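Local coordinates for fucolectin-related protein (Streptococcus pneumoniae, PDB 2WMF) that probably hydrolyses host blood-group carbohydrate antigens, serving as the catalytic module of a family 98 glycoside hydrolase from a human pathogen, at residues V146-I149 / E150-W153; P194-F197 / E198-K202; D243-K246 / W247-K250; H251-N254 / T255-G259. All coordinates share one frame; numbering follows the deposited sequence.

All four contacts are local and lie in series along the chain; none nests in or crosses another. The fold around them is a closed eight-stranded parallel barrel. Contact 1 takes the chain out of the fourth strand, 143-149, into the loop before helix 159-172. Contact 2 is the first two turns of helix 194-203, which leads to strand 207-212. Contact 3 starts the short helix 245-249 after the seventh strand, 237-243. Contact 4 follows it in the loop before helix 272-283 and lies against helix 489-493, in the C-terminal part of the chain. Contacts 3 and 4 touch: Trp247 NE1 lies 2.9 Å from Thr253 O, a probable hydrogen bond.

Contact 1. Residues V146-I149 / E150-W153; sequences VLNI and ENYW
Asn148 and Ile149 form the C-terminal end of the fourth strand, 143-149, of the eight-stranded parallel barrel, and Glu150 and Asn151 carry the chain on as loop. Up to Ile149 the backbone is extended. At Glu150 phi turns positive, to 72°. The backbone then runs on, and it is the side chain of Asn151 that reaches back to Asn148, three residues earlier.

The two asparagine side chains cross at about a right angle, and their amide planes are steeply inclined. Asn151 ND2 gives a hydrogen bond to Asn148 OD1 over 3.0 Å. The bond is fairly straight, 159° at the hydrogen. Its acceptor lies nearly in the amide plane of Asn151, but the donor is tilted from the carbonyl plane of Asn148. Asn148 CG stands anti to the backbone N, with chi1 at 179°, and this sends OD1 along the strand to the loop. A water bridges the same pair. It donates to Asn148 OD1 at 2.8 Å and to Asn151 OD1 at 2.6 Å. Asn151 OD1 also accepts from Gly123 N. Asn148 ND2 makes a weak hydrogen bond with Ser163.

Glu150 OE2 accepts from Trp153 NE1 at 2.8 Å, on the anti side of the carboxylate. Glu150 OE1 forms a salt bridge with Lys212. Ile149 packs on Val118 of strand 115-121.

Asn148 OD1 therefore takes one amide and one water proton, while both polar atoms of the Asn151 amide have partners. These bonds are consistent with one rotation of each amide. The start of the loop is tied back to the strand end by buried polar groups.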
loop_
_atom_site.group_PDB
_atom_site.type_symbol
_atom_site.label_atom_id
_atom_site.label_comp_id
_atom_site.label_asym_id
_atom_site.label_seq_id
_atom_site.Cartn_x
_atom_site.Cartn_y
_atom_site.Cartn_z
ATOM N N VAL A 146 -2.134 18.082 -4.440
ATOM C CA VAL A 146 -2.803 17.565 -5.632
ATOM C C VAL A 146 -2.207 16.201 -6.014
ATOM O O VAL A 146 -1.098 15.877 -5.611
ATOM C CB VAL A 146 -2.722 18.526 -6.832
ATOM C CG1 VAL A 146 -3.400 19.843 -6.458
ATOM C CG2 VAL A 146 -1.275 18.758 -7.320
ATOM N N LEU A 147 -2.946 15.470 -6.839
ATOM C CA LEU A 147 -2.566 14.140 -7.304
ATOM C C LEU A 147 -2.571 14.044 -8.831
ATOM O O LEU A 147 -3.434 14.636 -9.508
ATOM C CB LEU A 147 -3.520 13.099 -6.778
ATOM C CG LEU A 147 -3.516 12.881 -5.262
ATOM C CD1 LEU A 147 -4.857 13.241 -4.634
ATOM C CD2 LEU A 147 -3.061 11.429 -4.954
ATOM N N ASN A 148 -1.574 13.298 -9.327
ATOM C CA ASN A 148 -1.526 12.807 -10.684
ATOM C C ASN A 148 -1.620 11.287 -10.546
ATOM O O ASN A 148 -0.807 10.671 -9.840
ATOM C CB ASN A 148 -0.194 13.191 -11.305
ATOM C CG ASN A 148 -0.016 12.709 -12.737
ATOM O OD1 ASN A 148 -0.887 12.044 -13.295
ATOM N ND2 ASN A 148 1.120 13.070 -13.348
ATOM N N ILE A 149 -2.585 10.691 -11.222
ATOM C CA ILE A 149 -2.861 9.260 -11.080
ATOM C C ILE A 149 -3.004 8.590 -12.431
ATOM O O ILE A 149 -3.834 9.016 -13.210
ATOM C CB ILE A 149 -4.184 9.027 -10.257
ATOM C CG1 ILE A 149 -4.111 9.665 -8.870
ATOM C CG2 ILE A 149 -4.450 7.509 -10.063
ATOM C CD1 ILE A 149 -5.371 9.464 -8.003
ATOM N N GLU A 150 -2.186 7.558 -12.686
ATOM C CA GLU A 150 -2.421 6.552 -13.749
ATOM C C GLU A 150 -2.200 7.054 -15.179
ATOM O O GLU A 150 -3.089 7.629 -15.779
ATOM C CB GLU A 150 -3.820 5.943 -13.685
ATOM C CG GLU A 150 -3.997 4.770 -14.635
ATOM C CD GLU A 150 -5.437 4.236 -14.580
ATOM O OE1 GLU A 150 -5.952 3.902 -13.471
ATOM O OE2 GLU A 150 -6.077 4.211 -15.659
ATOM N N ASN A 151 -1.049 6.699 -15.744
ATOM C CA ASN A 151 -0.677 7.086 -17.108
ATOM C C ASN A 151 0.096 6.019 -17.875
ATOM O O ASN A 151 0.495 6.255 -18.993
ATOM C CB ASN A 151 0.182 8.365 -17.074
ATOM C CG ASN A 151 -0.506 9.522 -16.401
ATOM O OD1 ASN A 151 -1.254 10.247 -17.036
ATOM N ND2 ASN A 151 -0.252 9.693 -15.090
ATOM N N TYR A 152 0.324 4.866 -17.248
ATOM C CA TYR A 152 1.204 3.827 -17.850
ATOM C C TYR A 152 0.673 3.324 -19.215
ATOM O O TYR A 152 1.458 2.848 -20.037
ATOM C CB TYR A 152 1.479 2.662 -16.841
ATOM C CG TYR A 152 0.222 2.222 -16.123
ATOM C CD1 TYR A 152 -0.762 1.435 -16.756
ATOM C CD2 TYR A 152 -0.031 2.624 -14.820
ATOM C CE1 TYR A 152 -1.942 1.097 -16.076
ATOM C CE2 TYR A 152 -1.172 2.301 -14.178
ATOM C CZ TYR A 152 -2.134 1.519 -14.797
ATOM O OH TYR A 152 -3.307 1.249 -14.083
ATOM N N TRP A 153 -0.631 3.421 -19.436
ATOM C CA TRP A 153 -1.216 2.957 -20.687
ATOM C C TRP A 153 -1.403 4.032 -21.752
ATOM O O TRP A 153 -1.907 3.752 -22.865
ATOM C CB TRP A 153 -2.545 2.233 -20.427
ATOM C CG TRP A 153 -3.596 3.091 -19.756
ATOM C CD1 TRP A 153 -3.719 3.311 -18.422
ATOM C CD2 TRP A 153 -4.665 3.830 -20.387
ATOM N NE1 TRP A 153 -4.772 4.168 -18.176
ATOM C CE2 TRP A 153 -5.389 4.472 -19.367
ATOM C CE3 TRP A 153 -5.090 3.996 -21.719
ATOM C CZ2 TRP A 153 -6.510 5.262 -19.623
ATOM C CZ3 TRP A 153 -6.231 4.787 -21.961
ATOM C CH2 TRP A 153 -6.905 5.427 -20.933
HETATM O O HOH W 1 -1.375 12.644 -15.953
#

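Contact 2. Residues P194-F197 / E198-K202; sequences PTFF and EASQK
Phe197 and Gln201 stand one turn apart on the α-helix 194-203, which packs beside helices 159-172 and 184-192 on the outside of the barrel. The side chain of Gln201 runs back along the helix to reach the Phe197 ring. Gln201 OE1 comes over one face, displaced toward the rim, with CE2 of Phe197 the nearest atom at 3.4 Å. Ring and amide planes are only 24° apart, so the two groups are stacked. The same ring also touches Leu234 and Lys380.

Glu198 begins the second turn. Glu198 N bonds to Pro194 O at 3.1 Å. The side chain bends at chi2 and heads for the end of Lys202. Glu198 OE1 meets Lys202 NZ at 2.7 Å in a salt bridge, through the anti lone pair of the carboxylate. This pair spans four residues on the exposed side of the helix.

Ser200 lies on the buried side, next to Phe196. The Phe196 ring is wedged among Ile190, Met191 and Leu207, and makes an edge-to-face contact with Trp179. Ser200 OG sits over one face of this ring, 3.3 Å from CE2 of Phe196. The Ser200 hydroxyl is also used within the helix. Phe196 O accepts twice from Ser200: from N at 2.8 Å, and from OG at 2.9 Å, the two donors arriving from opposite faces of the carbonyl plane.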
loop_
_atom_site.group_PDB
_atom_site.type_symbol
_atom_site.label_atom_id
_atom_site.label_comp_id
_atom_site.label_asym_id
_atom_site.label_seq_id
_atom_site.Cartn_x
_atom_site.Cartn_y
_atom_site.Cartn_z
ATOM N N PRO A 194 14.296 15.839 -18.284
ATOM C CA PRO A 194 15.147 16.794 -17.593
ATOM C C PRO A 194 14.391 17.782 -16.719
ATOM O O PRO A 194 14.883 18.144 -15.664
ATOM C CB PRO A 194 15.850 17.533 -18.725
ATOM C CG PRO A 194 15.154 17.225 -19.914
ATOM C CD PRO A 194 14.434 15.930 -19.728
ATOM N N THR A 195 13.189 18.151 -17.128
ATOM C CA THR A 195 12.374 19.098 -16.356
ATOM C C THR A 195 11.961 18.497 -15.011
ATOM O O THR A 195 12.076 19.123 -13.961
ATOM C CB THR A 195 11.158 19.594 -17.159
ATOM O OG1 THR A 195 11.585 20.066 -18.459
ATOM C CG2 THR A 195 10.373 20.761 -16.413
ATOM N N PHE A 196 11.452 17.273 -15.042
ATOM C CA PHE A 196 11.000 16.617 -13.825
ATOM C C PHE A 196 12.161 16.218 -12.911
ATOM O O PHE A 196 12.051 16.329 -11.681
ATOM C CB PHE A 196 10.064 15.435 -14.103
ATOM C CG PHE A 196 9.307 15.033 -12.888
ATOM C CD1 PHE A 196 8.266 15.831 -12.426
ATOM C CD2 PHE A 196 9.657 13.914 -12.136
ATOM C CE1 PHE A 196 7.584 15.524 -11.274
ATOM C CE2 PHE A 196 8.984 13.620 -10.960
ATOM C CZ PHE A 196 7.933 14.395 -10.546
ATOM N N PHE A 197 13.268 15.751 -13.489
ATOM C CA PHE A 197 14.464 15.428 -12.698
ATOM C C PHE A 197 14.977 16.662 -11.935
ATOM O O PHE A 197 15.244 16.600 -10.710
ATOM C CB PHE A 197 15.525 14.774 -13.570
ATOM C CG PHE A 197 16.789 14.411 -12.843
ATOM C CD1 PHE A 197 16.785 13.473 -11.813
ATOM C CD2 PHE A 197 18.012 14.951 -13.228
ATOM C CE1 PHE A 197 17.952 13.132 -11.166
ATOM C CE2 PHE A 197 19.182 14.594 -12.589
ATOM C CZ PHE A 197 19.154 13.681 -11.567
ATOM N N GLU A 198 15.083 17.791 -12.634
ATOM C CA GLU A 198 15.476 19.049 -12.016
ATOM C C GLU A 198 14.482 19.466 -10.912
ATOM O O GLU A 198 14.890 19.869 -9.795
ATOM C CB GLU A 198 15.621 20.155 -13.060
ATOM C CG GLU A 198 15.718 21.543 -12.501
ATOM C CD GLU A 198 17.058 21.884 -11.908
ATOM O OE1 GLU A 198 17.168 23.006 -11.333
ATOM O OE2 GLU A 198 18.015 21.091 -12.032
ATOM N N ALA A 199 13.186 19.422 -11.218
ATOM C CA ALA A 199 12.160 19.772 -10.196
ATOM C C ALA A 199 12.220 18.863 -8.968
ATOM O O ALA A 199 11.989 19.312 -7.837
ATOM C CB ALA A 199 10.757 19.792 -10.805
ATOM N N SER A 200 12.490 17.578 -9.200
ATOM C CA SER A 200 12.605 16.624 -8.085
ATOM C C SER A 200 13.790 16.959 -7.161
ATOM O O SER A 200 13.696 16.916 -5.931
ATOM C CB SER A 200 12.697 15.180 -8.591
ATOM O OG SER A 200 11.490 14.838 -9.270
ATOM N N GLN A 201 14.905 17.308 -7.765
ATOM C CA GLN A 201 16.081 17.673 -7.006
ATOM C C GLN A 201 15.849 18.945 -6.170
ATOM O O GLN A 201 16.398 19.085 -5.045
ATOM C CB GLN A 201 17.251 17.895 -7.957
ATOM C CG GLN A 201 17.787 16.636 -8.559
ATOM C CD GLN A 201 18.895 16.906 -9.548
ATOM O OE1 GLN A 201 18.656 17.365 -10.683
ATOM N NE2 GLN A 201 20.084 16.596 -9.157
ATOM N N LYS A 202 15.056 19.873 -6.690
ATOM C CA LYS A 202 14.787 21.133 -5.964
ATOM C C LYS A 202 13.701 20.951 -4.903
ATOM O O LYS A 202 13.806 21.443 -3.773
ATOM C CB LYS A 202 14.311 22.239 -6.917
ATOM C CG LYS A 202 15.301 22.805 -7.909
ATOM C CD LYS A 202 14.560 23.811 -8.781
ATOM C CE LYS A 202 15.492 24.732 -9.566
ATOM N NZ LYS A 202 15.172 24.747 -11.051
#

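Contact 3. Residues D243-K246 / W247-K250; sequences DTWK and WWEK
Trp245 and Trp248 are brought together by two different first torsions. CG of Trp245 is anti to its carbonyl carbon, with chi1 at -84°. CG of Trp248 is anti to the backbone N, at -179°. The two side chains then run side by side and point the same way, but their rings are turned across each other. The edge of Trp245 meets the face of Trp248 in a T-shaped pair, with planes at 85°. The six-membered ring of Trp245 and the five-membered ring of Trp248 have centroids 5.2 Å apart. Trp245 CE3 also packs on Trp248 CB at 3.8 Å. Arg262 makes a cation-pi contact with Trp248, and Tyr267 meets Trp245 edge-to-face.

Asp243 ends barrel strand 237-243 and precedes the turn that leads into the helix. Asp243 OD1 accepts a capping bond from Trp245 N at 2.9 Å, from above the carboxylate plane. Asp243 OD2 is bonded to Thr214. Lys246 holds CG between its backbone N and carbonyl carbon, and its chain curls further at chi3 and chi4. Lys246 NZ is thereby folded back to Asp243 O, 2.8 Å away. Lys246 N reaches the same Asp243 O at 3.1 Å, from the opposite face of the carbonyl plane. NZ has further partners in Glu278 and Asn213. In the next turn Glu249 N bonds to Trp245 O at 2.9 Å.

Both the carboxylate and the carbonyl of Asp243 are thus engaged at the turn between strand and helix. The lysine amine is gripped by three oxygens of different residues, which should fix its position.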
loop_
_atom_site.group_PDB
_atom_site.type_symbol
_atom_site.label_atom_id
_atom_site.label_comp_id
_atom_site.label_asym_id
_atom_site.label_seq_id
_atom_site.Cartn_x
_atom_site.Cartn_y
_atom_site.Cartn_z
ATOM N N ASP A 243 -4.658 -1.237 -5.238
ATOM C CA ASP A 243 -5.861 -1.251 -6.083
ATOM C C ASP A 243 -6.459 -2.648 -6.199
ATOM O O ASP A 243 -5.868 -3.522 -6.836
ATOM C CB ASP A 243 -5.563 -0.665 -7.470
ATOM C CG ASP A 243 -6.799 -0.539 -8.345
ATOM O OD1 ASP A 243 -7.916 -0.783 -7.843
ATOM O OD2 ASP A 243 -6.605 -0.132 -9.518
ATOM N N THR A 244 -7.649 -2.820 -5.645
ATOM C CA THR A 244 -8.324 -4.149 -5.653
ATOM C C THR A 244 -8.891 -4.494 -7.053
ATOM O O THR A 244 -9.283 -5.636 -7.285
ATOM C CB THR A 244 -9.417 -4.259 -4.607
ATOM O OG1 THR A 244 -10.435 -3.300 -4.872
ATOM C CG2 THR A 244 -8.831 -4.052 -3.147
ATOM N N TRP A 245 -8.884 -3.519 -7.974
ATOM C CA TRP A 245 -9.150 -3.821 -9.392
ATOM C C TRP A 245 -8.139 -4.842 -9.935
ATOM O O TRP A 245 -8.403 -5.498 -10.953
ATOM C CB TRP A 245 -9.125 -2.557 -10.269
ATOM C CG TRP A 245 -10.383 -1.748 -10.326
ATOM C CD1 TRP A 245 -10.652 -0.576 -9.678
ATOM C CD2 TRP A 245 -11.526 -2.018 -11.147
ATOM N NE1 TRP A 245 -11.893 -0.117 -10.020
ATOM C CE2 TRP A 245 -12.447 -0.958 -10.947
ATOM C CE3 TRP A 245 -11.854 -3.029 -12.039
ATOM C CZ2 TRP A 245 -13.706 -0.916 -11.574
ATOM C CZ3 TRP A 245 -13.102 -2.977 -12.689
ATOM C CH2 TRP A 245 -14.011 -1.927 -12.429
ATOM N N LYS A 246 -6.975 -4.991 -9.286
ATOM C CA LYS A 246 -6.039 -6.078 -9.711
ATOM C C LYS A 246 -6.766 -7.443 -9.755
ATOM O O LYS A 246 -6.431 -8.319 -10.606
ATOM C CB LYS A 246 -4.784 -6.140 -8.846
ATOM C CG LYS A 246 -4.943 -6.759 -7.443
ATOM C CD LYS A 246 -3.608 -6.967 -6.745
ATOM C CE LYS A 246 -2.831 -5.688 -6.526
ATOM N NZ LYS A 246 -3.520 -4.659 -5.691
ATOM N N TRP A 247 -7.697 -7.635 -8.825
ATOM C CA TRP A 247 -8.393 -8.912 -8.697
ATOM C C TRP A 247 -9.196 -9.184 -10.002
ATOM O O TRP A 247 -9.189 -10.306 -10.554
ATOM C CB TRP A 247 -9.275 -8.942 -7.435
ATOM C CG TRP A 247 -9.555 -10.301 -6.871
ATOM C CD1 TRP A 247 -10.706 -10.988 -6.981
ATOM C CD2 TRP A 247 -8.684 -11.104 -6.065
ATOM N NE1 TRP A 247 -10.638 -12.193 -6.295
ATOM C CE2 TRP A 247 -9.378 -12.301 -5.754
ATOM C CE3 TRP A 247 -7.386 -10.925 -5.556
ATOM C CZ2 TRP A 247 -8.822 -13.290 -4.929
ATOM C CZ3 TRP A 247 -6.841 -11.924 -4.764
ATOM C CH2 TRP A 247 -7.540 -13.085 -4.473
ATOM N N TRP A 248 -9.840 -8.137 -10.502
ATOM C CA TRP A 248 -10.573 -8.146 -11.807
ATOM C C TRP A 248 -9.606 -8.336 -12.970
ATOM O O TRP A 248 -9.860 -9.134 -13.874
ATOM C CB TRP A 248 -11.332 -6.834 -11.958
ATOM C CG TRP A 248 -12.144 -6.725 -13.218
ATOM C CD1 TRP A 248 -13.430 -7.163 -13.419
ATOM C CD2 TRP A 248 -11.719 -6.127 -14.430
ATOM N NE1 TRP A 248 -13.819 -6.868 -14.710
ATOM C CE2 TRP A 248 -12.788 -6.222 -15.342
ATOM C CE3 TRP A 248 -10.536 -5.496 -14.841
ATOM C CZ2 TRP A 248 -12.714 -5.734 -16.631
ATOM C CZ3 TRP A 248 -10.473 -4.995 -16.139
ATOM C CH2 TRP A 248 -11.559 -5.134 -17.023
ATOM N N GLU A 249 -8.467 -7.645 -12.944
ATOM C CA GLU A 249 -7.470 -7.767 -14.030
ATOM C C GLU A 249 -6.974 -9.226 -14.176
ATOM O O GLU A 249 -6.707 -9.689 -15.293
ATOM C CB GLU A 249 -6.295 -6.819 -13.790
ATOM C CG GLU A 249 -6.653 -5.312 -13.878
ATOM C CD GLU A 249 -6.856 -4.793 -15.301
ATOM O OE1 GLU A 249 -6.599 -5.552 -16.281
ATOM O OE2 GLU A 249 -7.268 -3.581 -15.408
ATOM N N LYS A 250 -6.840 -9.915 -13.039
ATOM C CA LYS A 250 -6.403 -11.334 -12.966
ATOM C C LYS A 250 -7.479 -12.334 -13.355
ATOM O O LYS A 250 -7.196 -13.555 -13.453
ATOM C CB LYS A 250 -5.923 -11.645 -11.546
ATOM C CG LYS A 250 -4.638 -10.928 -11.192
ATOM C CD LYS A 250 -3.400 -11.388 -11.964
ATOM C CE LYS A 250 -2.896 -12.783 -11.644
ATOM N NZ LYS A 250 -1.687 -13.146 -12.486
#

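Contact 4. Residues H251-N254 / T255-G259; sequences HYTN and TFETG
Glu257 closes a type II β-turn that begins at Asn254, in the loop before helix 272-283. Glu257 N bonds to Asn254 O at 2.9 Å. Glu257 CB packs on that same Asn254 O, at 3.2 Å. CG is anti to the backbone N, with chi1 at 179°, and the extended chain passes back across Thr253, with Glu257 CG 3.7 Å from Thr253 OG1. Glu257 CD lies alongside Asn254 CB at 3.8 Å.

Glu257 OE1 then takes two donors, one from the residue before the turn and one from its first residue. Thr253 OG1 gives Glu257 OE1 a short bond of 2.6 Å, on the anti side of the carboxylate. Asn254 N reaches Glu257 OE1 at 3.1 Å from above the carboxylate plane. Arg260 adds a salt bridge to OE1. OE2 accepts from a water that in turn accepts from Asn254 ND2, whose protein partner is Thr489.

Thr253 and Asn254 touch Trp492 of helix 489-493, and Phe256 N bonds to Asn439, so the loop meets the C-terminal part of the chain. At the corner, Thr255 CG2 sits over the centre of the Phe256 ring, 3.6 Å above the plane.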
loop_
_atom_site.group_PDB
_atom_site.type_symbol
_atom_site.label_atom_id
_atom_site.label_comp_id
_atom_site.label_asym_id
_atom_site.label_seq_id
_atom_site.Cartn_x
_atom_site.Cartn_y
_atom_site.Cartn_z
ATOM N N HIS A 251 -8.700 -11.831 -13.539
ATOM C CA HIS A 251 -9.912 -12.638 -13.802
ATOM C C HIS A 251 -10.311 -13.496 -12.578
ATOM O O HIS A 251 -10.985 -14.547 -12.703
ATOM C CB HIS A 251 -9.752 -13.557 -15.037
ATOM C CG HIS A 251 -9.336 -12.866 -16.303
ATOM N ND1 HIS A 251 -9.046 -13.567 -17.450
ATOM C CD2 HIS A 251 -9.116 -11.562 -16.602
ATOM C CE1 HIS A 251 -8.687 -12.729 -18.409
ATOM N NE2 HIS A 251 -8.746 -11.501 -17.935
ATOM N N TYR A 252 -9.928 -13.061 -11.376
ATOM C CA TYR A 252 -10.300 -13.739 -10.175
ATOM C C TYR A 252 -11.699 -13.336 -9.732
ATOM O O TYR A 252 -12.169 -12.258 -10.058
ATOM C CB TYR A 252 -9.274 -13.447 -9.074
ATOM C CG TYR A 252 -7.875 -13.955 -9.285
ATOM C CD1 TYR A 252 -7.584 -14.937 -10.219
ATOM C CD2 TYR A 252 -6.837 -13.517 -8.471
ATOM C CE1 TYR A 252 -6.299 -15.419 -10.364
ATOM C CE2 TYR A 252 -5.558 -13.998 -8.603
ATOM C CZ TYR A 252 -5.306 -14.955 -9.561
ATOM O OH TYR A 252 -4.052 -15.454 -9.709
ATOM N N THR A 253 -12.334 -14.204 -8.952
ATOM C CA THR A 253 -13.720 -14.035 -8.493
ATOM C C THR A 253 -13.821 -14.298 -6.980
ATOM O O THR A 253 -13.052 -13.723 -6.209
ATOM C CB THR A 253 -14.682 -14.850 -9.377
ATOM O OG1 THR A 253 -14.272 -16.221 -9.392
ATOM C CG2 THR A 253 -14.684 -14.263 -10.776
ATOM N N ASN A 254 -14.681 -15.210 -6.534
ATOM C CA ASN A 254 -14.706 -15.576 -5.115
ATOM C C ASN A 254 -13.358 -16.141 -4.683
ATOM O O ASN A 254 -12.627 -16.737 -5.494
ATOM C CB ASN A 254 -15.823 -16.589 -4.868
ATOM C CG ASN A 254 -16.219 -16.701 -3.412
ATOM O OD1 ASN A 254 -15.717 -15.967 -2.556
ATOM N ND2 ASN A 254 -17.114 -17.639 -3.123
ATOM N N THR A 255 -13.007 -16.015 -3.411
ATOM C CA THR A 255 -11.689 -16.473 -2.968
ATOM C C THR A 255 -11.468 -17.953 -3.362
ATOM O O THR A 255 -12.297 -18.819 -3.049
ATOM C CB THR A 255 -11.526 -16.321 -1.436
ATOM O OG1 THR A 255 -12.218 -15.143 -1.030
ATOM C CG2 THR A 255 -10.039 -16.236 -1.041
ATOM N N PHE A 256 -10.314 -18.187 -4.008
ATOM C CA PHE A 256 -9.857 -19.501 -4.475
ATOM C C PHE A 256 -10.622 -20.109 -5.675
ATOM O O PHE A 256 -10.275 -21.191 -6.161
ATOM C CB PHE A 256 -9.824 -20.514 -3.346
ATOM C CG PHE A 256 -9.182 -20.002 -2.061
ATOM C CD1 PHE A 256 -7.874 -19.520 -2.103
ATOM C CD2 PHE A 256 -9.834 -20.088 -0.846
ATOM C CE1 PHE A 256 -7.269 -19.043 -0.971
ATOM C CE2 PHE A 256 -9.208 -19.651 0.316
ATOM C CZ PHE A 256 -7.914 -19.132 0.256
ATOM N N GLU A 257 -11.640 -19.419 -6.140
ATOM C CA GLU A 257 -12.545 -19.942 -7.182
ATOM C C GLU A 257 -11.925 -19.823 -8.564
ATOM O O GLU A 257 -11.241 -18.846 -8.897
ATOM C CB GLU A 257 -13.877 -19.193 -7.118
ATOM C CG GLU A 257 -14.937 -19.589 -8.142
ATOM C CD GLU A 257 -16.179 -18.741 -7.960
ATOM O OE1 GLU A 257 -16.124 -17.483 -8.107
ATOM O OE2 GLU A 257 -17.219 -19.344 -7.673
ATOM N N THR A 258 -12.169 -20.838 -9.392
ATOM C CA THR A 258 -11.806 -20.810 -10.821
ATOM C C THR A 258 -13.067 -21.068 -11.669
ATOM O O THR A 258 -14.082 -21.585 -11.176
ATOM C CB THR A 258 -10.738 -21.838 -11.194
ATOM O OG1 THR A 258 -11.284 -23.155 -11.012
ATOM C CG2 THR A 258 -9.471 -21.685 -10.352
ATOM N N GLY A 259 -12.984 -20.631 -12.914
ATOM C CA GLY A 259 -14.024 -20.902 -13.895
ATOM C C GLY A 259 -15.264 -20.040 -13.890
ATOM O O GLY A 259 -16.234 -20.333 -14.605
HETATM O O HOH W 2 -10.903 -16.420 -7.737
HETATM O O HOH W 3 -14.646 -15.779 -0.004
HETATM O O HOH W 4 -18.775 -18.862 -5.211
#